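Local coordinates for protein cellulase (Clostridium cellulovorans, PDB 6UI3) that probably hydrolyses internal beta-1,4-glucosidic links of cellulose through its glycoside hydrolase family 5 domain, a broad-specificity endoglucanase, at residues 135-149 against 180-194. Numbering follows the deposited sequence.
Sequences ANHFKDYSDKLIFDT and IRATGENNAKRLIMV
F147 and D148 pair with I192 and M193 as parallel bridges between strands 145-148 and 192-194, whose axes approach to 4.7 Å. These are neighbouring strands, fourth and fifth in order, of the eight-stranded parallel barrel of this family 5 domain, a TIM barrel. M193 N donates to F147 O at 2.7 Å, M193 O accepts from T149 N at 3.1 Å, and F147 N makes a weak bond to L191 O. Each strand follows a helix and a loop, and the two helix-to-strand loops meet at the N-terminal ends of these strands, around the buried side chain of R190.

R190 CG stands anti to the backbone N (chi1 -175°), and a bend at chi3 brings the guanidinium among the carbonyls of 141-145. R190 NH1 donates to S142 O at 2.8 Å and to L145 O at 2.9 Å, while R190 NH2 reaches Y141 O at 3.0 Å with a nearly straight N-H (162°). NE and NH2 both hold N187 OD1, side-on and exactly in the guanidinium plane, which limits rotation of the group. On the way, R190 CD sits over the face of the F147 ring, 3.7 Å from its centroid, a CH-pi contact; I180 CG2 meets the ring edge.

The N187 amide works in both directions: OD1 accepts from R190, while ND2 donates to T183 OG1 and to A135 O, tying the end of helix 120-137 to the same network. Y141 O is gripped twice, for N186 ND2 lies 3.0 Å away, on the opposite face of the carbonyl plane from R190 NH2.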
# COMPACT_ATOMS: atom_id res chain seq x y z
N ALA A 135 -2.08 5.64 15.96
CA ALA A 135 -3.36 5.07 16.37
C ALA A 135 -4.09 6.01 17.31
O ALA A 135 -5.30 6.26 17.15
CB ALA A 135 -3.12 3.69 16.99
N ASN A 136 -3.40 6.55 18.32
CA ASN A 136 -4.08 7.43 19.25
C ASN A 136 -4.63 8.66 18.53
O ASN A 136 -5.74 9.11 18.83
CB ASN A 136 -3.15 7.90 20.38
CG ASN A 136 -3.02 6.91 21.50
OD1 ASN A 136 -2.03 6.92 22.22
ND2 ASN A 136 -4.04 6.09 21.69
N HIS A 137 -3.86 9.21 17.59
CA HIS A 137 -4.30 10.42 16.90
C HIS A 137 -5.60 10.17 16.13
O HIS A 137 -6.47 11.04 16.07
CB HIS A 137 -3.22 10.90 15.93
CG HIS A 137 -3.50 12.26 15.38
ND1 HIS A 137 -3.27 13.39 16.12
CD2 HIS A 137 -4.04 12.67 14.21
CE1 HIS A 137 -3.64 14.45 15.42
NE2 HIS A 137 -4.11 14.04 14.26
N PHE A 138 -5.72 9.00 15.52
CA PHE A 138 -6.83 8.68 14.62
C PHE A 138 -7.85 7.73 15.24
O PHE A 138 -8.67 7.16 14.51
CB PHE A 138 -6.28 8.06 13.33
CG PHE A 138 -5.50 9.01 12.43
CD1 PHE A 138 -6.18 9.85 11.57
CD2 PHE A 138 -4.11 9.03 12.42
CE1 PHE A 138 -5.51 10.70 10.72
CE2 PHE A 138 -3.42 9.89 11.57
CZ PHE A 138 -4.12 10.73 10.71
N LYS A 139 -7.89 7.59 16.58
CA LYS A 139 -8.65 6.48 17.15
C LYS A 139 -10.16 6.61 16.92
O LYS A 139 -10.85 5.58 16.92
CB LYS A 139 -8.34 6.26 18.64
CG LYS A 139 -8.76 7.37 19.57
CD LYS A 139 -8.44 7.00 21.02
CE LYS A 139 -8.63 8.19 21.95
NZ LYS A 139 -8.21 7.86 23.33
N ASP A 140 -10.70 7.82 16.76
CA ASP A 140 -12.14 7.94 16.53
C ASP A 140 -12.52 7.96 15.04
O ASP A 140 -13.70 8.09 14.72
CB ASP A 140 -12.74 9.14 17.29
CG ASP A 140 -12.50 10.49 16.63
OD1 ASP A 140 -11.91 10.56 15.55
OD2 ASP A 140 -12.95 11.51 17.22
N TYR A 141 -11.55 7.84 14.14
CA TYR A 141 -11.82 7.93 12.71
C TYR A 141 -12.61 6.72 12.22
O TYR A 141 -12.51 5.61 12.76
CB TYR A 141 -10.49 8.04 11.95
CG TYR A 141 -10.07 9.46 11.71
CD1 TYR A 141 -9.70 10.30 12.77
CD2 TYR A 141 -10.07 9.99 10.44
CE1 TYR A 141 -9.36 11.61 12.55
CE2 TYR A 141 -9.73 11.29 10.20
CZ TYR A 141 -9.38 12.11 11.25
OH TYR A 141 -9.06 13.43 10.99
N SER A 142 -13.41 6.96 11.18
CA SER A 142 -14.27 5.94 10.60
C SER A 142 -13.47 4.75 10.07
O SER A 142 -12.24 4.78 9.91
CB SER A 142 -15.04 6.53 9.43
OG SER A 142 -14.21 6.62 8.28
N ASP A 143 -14.22 3.69 9.77
CA ASP A 143 -13.68 2.44 9.23
C ASP A 143 -13.14 2.57 7.82
O ASP A 143 -12.59 1.60 7.30
CB ASP A 143 -14.73 1.32 9.31
CG ASP A 143 -15.99 1.58 8.52
OD1 ASP A 143 -16.01 2.47 7.64
OD2 ASP A 143 -17.00 0.88 8.77
N LYS A 144 -13.25 3.74 7.19
CA LYS A 144 -12.59 3.92 5.90
C LYS A 144 -11.12 4.26 6.03
O LYS A 144 -10.40 4.22 5.03
CB LYS A 144 -13.35 4.93 5.05
CG LYS A 144 -14.67 4.34 4.54
CD LYS A 144 -15.12 4.94 3.24
CE LYS A 144 -16.37 4.25 2.72
NZ LYS A 144 -17.54 4.56 3.56
N LEU A 145 -10.63 4.52 7.24
CA LEU A 145 -9.20 4.63 7.51
C LEU A 145 -8.65 3.26 7.90
O LEU A 145 -9.14 2.64 8.85
CB LEU A 145 -8.95 5.65 8.62
CG LEU A 145 -7.49 5.79 9.07
CD1 LEU A 145 -6.60 6.28 7.95
CD2 LEU A 145 -7.42 6.74 10.26
N ILE A 146 -7.63 2.82 7.18
CA ILE A 146 -6.99 1.52 7.35
C ILE A 146 -5.52 1.77 7.68
O ILE A 146 -4.92 2.72 7.16
CB ILE A 146 -7.10 0.75 6.02
CG1 ILE A 146 -8.56 0.50 5.63
CG2 ILE A 146 -6.28 -0.56 6.07
CD1 ILE A 146 -8.74 0.07 4.18
N PHE A 147 -4.93 0.93 8.53
CA PHE A 147 -3.50 1.01 8.86
C PHE A 147 -2.74 -0.13 8.20
O PHE A 147 -3.25 -1.25 8.12
CB PHE A 147 -3.31 0.92 10.38
CG PHE A 147 -3.90 2.06 11.18
CD1 PHE A 147 -4.13 3.31 10.62
CD2 PHE A 147 -4.21 1.87 12.52
CE1 PHE A 147 -4.65 4.36 11.41
CE2 PHE A 147 -4.72 2.91 13.29
CZ PHE A 147 -4.95 4.14 12.74
N ASP A 148 -1.51 0.13 7.77
CA ASP A 148 -0.61 -0.81 7.08
C ASP A 148 0.70 -0.76 7.86
O ASP A 148 1.35 0.28 7.91
CB ASP A 148 -0.52 -0.34 5.62
CG ASP A 148 0.58 -1.01 4.78
OD1 ASP A 148 1.30 -1.91 5.25
OD2 ASP A 148 0.69 -0.59 3.58
N THR A 149 1.07 -1.86 8.53
CA THR A 149 1.99 -1.76 9.67
C THR A 149 3.42 -1.36 9.28
O THR A 149 4.14 -0.77 10.10
CB THR A 149 2.07 -3.09 10.44
OG1 THR A 149 2.58 -4.10 9.56
CG2 THR A 149 0.73 -3.50 11.04
N ILE A 180 -2.06 -1.51 18.40
CA ILE A 180 -3.11 -0.70 17.80
C ILE A 180 -4.46 -0.98 18.46
O ILE A 180 -5.19 -0.06 18.82
CB ILE A 180 -3.15 -0.91 16.28
CG1 ILE A 180 -1.88 -0.36 15.62
CG2 ILE A 180 -4.41 -0.28 15.66
CD1 ILE A 180 -1.61 -0.85 14.22
N ARG A 181 -4.80 -2.26 18.63
CA ARG A 181 -6.12 -2.61 19.19
C ARG A 181 -6.31 -1.99 20.57
O ARG A 181 -7.40 -1.52 20.91
CB ARG A 181 -6.29 -4.13 19.30
CG ARG A 181 -6.23 -4.93 18.01
CD ARG A 181 -7.37 -4.60 17.13
NE ARG A 181 -7.33 -5.35 15.88
CZ ARG A 181 -7.76 -4.87 14.72
NH1 ARG A 181 -8.27 -3.65 14.66
NH2 ARG A 181 -7.68 -5.62 13.63
N ALA A 182 -5.26 -2.01 21.40
CA ALA A 182 -5.38 -1.60 22.78
C ALA A 182 -5.59 -0.10 22.93
O ALA A 182 -6.05 0.35 23.98
CB ALA A 182 -4.16 -2.05 23.58
N THR A 183 -5.28 0.69 21.90
CA THR A 183 -5.57 2.13 21.98
C THR A 183 -7.06 2.39 21.96
O THR A 183 -7.49 3.48 22.36
CB THR A 183 -4.87 2.93 20.87
OG1 THR A 183 -5.39 2.56 19.58
CG2 THR A 183 -3.35 2.73 20.91
N GLY A 184 -7.85 1.43 21.50
CA GLY A 184 -9.27 1.42 21.73
C GLY A 184 -10.10 2.19 20.72
O GLY A 184 -9.69 2.52 19.60
N GLU A 185 -11.33 2.48 21.14
CA GLU A 185 -12.36 3.11 20.31
C GLU A 185 -12.39 2.40 18.95
O GLU A 185 -12.39 1.16 18.90
CB GLU A 185 -12.17 4.63 20.27
CG GLU A 185 -12.29 5.27 21.65
CD GLU A 185 -12.30 6.78 21.63
OE1 GLU A 185 -12.64 7.39 20.59
OE2 GLU A 185 -11.99 7.37 22.69
N ASN A 186 -12.37 3.12 17.83
CA ASN A 186 -12.54 2.48 16.53
C ASN A 186 -11.32 1.66 16.14
O ASN A 186 -11.43 0.78 15.28
CB ASN A 186 -12.87 3.52 15.46
CG ASN A 186 -14.32 3.93 15.48
OD1 ASN A 186 -15.12 3.39 16.25
ND2 ASN A 186 -14.67 4.90 14.65
N ASN A 187 -10.17 1.88 16.78
CA ASN A 187 -8.99 1.08 16.48
C ASN A 187 -9.16 -0.38 16.88
O ASN A 187 -8.47 -1.24 16.33
CB ASN A 187 -7.74 1.64 17.14
CG ASN A 187 -7.34 2.98 16.57
OD1 ASN A 187 -7.68 3.32 15.43
ND2 ASN A 187 -6.65 3.77 17.38
N ALA A 188 -10.06 -0.68 17.81
CA ALA A 188 -10.34 -2.06 18.17
C ALA A 188 -11.06 -2.81 17.04
O ALA A 188 -11.07 -4.04 17.05
CB ALA A 188 -11.13 -2.15 19.47
N LYS A 189 -11.64 -2.09 16.07
CA LYS A 189 -12.46 -2.67 15.00
C LYS A 189 -11.97 -2.31 13.60
O LYS A 189 -12.63 -2.66 12.61
CB LYS A 189 -13.91 -2.21 15.17
CG LYS A 189 -14.59 -2.76 16.39
CD LYS A 189 -16.03 -2.28 16.46
CE LYS A 189 -16.73 -2.77 17.72
NZ LYS A 189 -18.14 -2.28 17.79
N ARG A 190 -10.84 -1.63 13.50
CA ARG A 190 -10.31 -1.14 12.23
C ARG A 190 -9.55 -2.24 11.49
O ARG A 190 -8.83 -3.03 12.10
CB ARG A 190 -9.31 -0.02 12.58
CG ARG A 190 -8.74 0.70 11.39
CD ARG A 190 -7.88 1.91 11.75
NE ARG A 190 -8.46 2.81 12.76
CZ ARG A 190 -9.54 3.56 12.58
NH1 ARG A 190 -10.19 3.57 11.42
NH2 ARG A 190 -10.00 4.29 13.58
N LEU A 191 -9.67 -2.27 10.16
CA LEU A 191 -8.83 -3.19 9.39
C LEU A 191 -7.36 -2.78 9.50
O LEU A 191 -7.00 -1.60 9.36
CB LEU A 191 -9.25 -3.21 7.92
CG LEU A 191 -8.48 -4.21 7.06
CD1 LEU A 191 -8.84 -5.64 7.39
CD2 LEU A 191 -8.70 -3.97 5.57
N ILE A 192 -6.50 -3.77 9.76
CA ILE A 192 -5.05 -3.59 9.75
C ILE A 192 -4.45 -4.51 8.69
O ILE A 192 -4.78 -5.70 8.63
CB ILE A 192 -4.42 -3.87 11.13
CG1 ILE A 192 -5.04 -2.96 12.19
CG2 ILE A 192 -2.90 -3.68 11.07
CD1 ILE A 192 -4.74 -3.37 13.62
N MET A 193 -3.58 -3.95 7.86
CA MET A 193 -2.85 -4.68 6.82
C MET A 193 -1.47 -5.06 7.35
O MET A 193 -0.78 -4.22 7.95
CB MET A 193 -2.68 -3.80 5.58
CG MET A 193 -3.98 -3.43 4.90
SD MET A 193 -3.84 -2.12 3.67
CE MET A 193 -2.68 -2.84 2.52
N VAL A 194 -1.07 -6.32 7.10
CA VAL A 194 0.20 -6.84 7.55
C VAL A 194 0.94 -7.43 6.34
O VAL A 194 0.38 -8.28 5.64
CB VAL A 194 0.07 -7.89 8.67
CG1 VAL A 194 -0.32 -7.19 9.98
CG2 VAL A 194 -0.95 -8.98 8.33
O HOH W 1 -5.47 5.43 23.61
O HOH W 2 -11.50 -0.42 9.09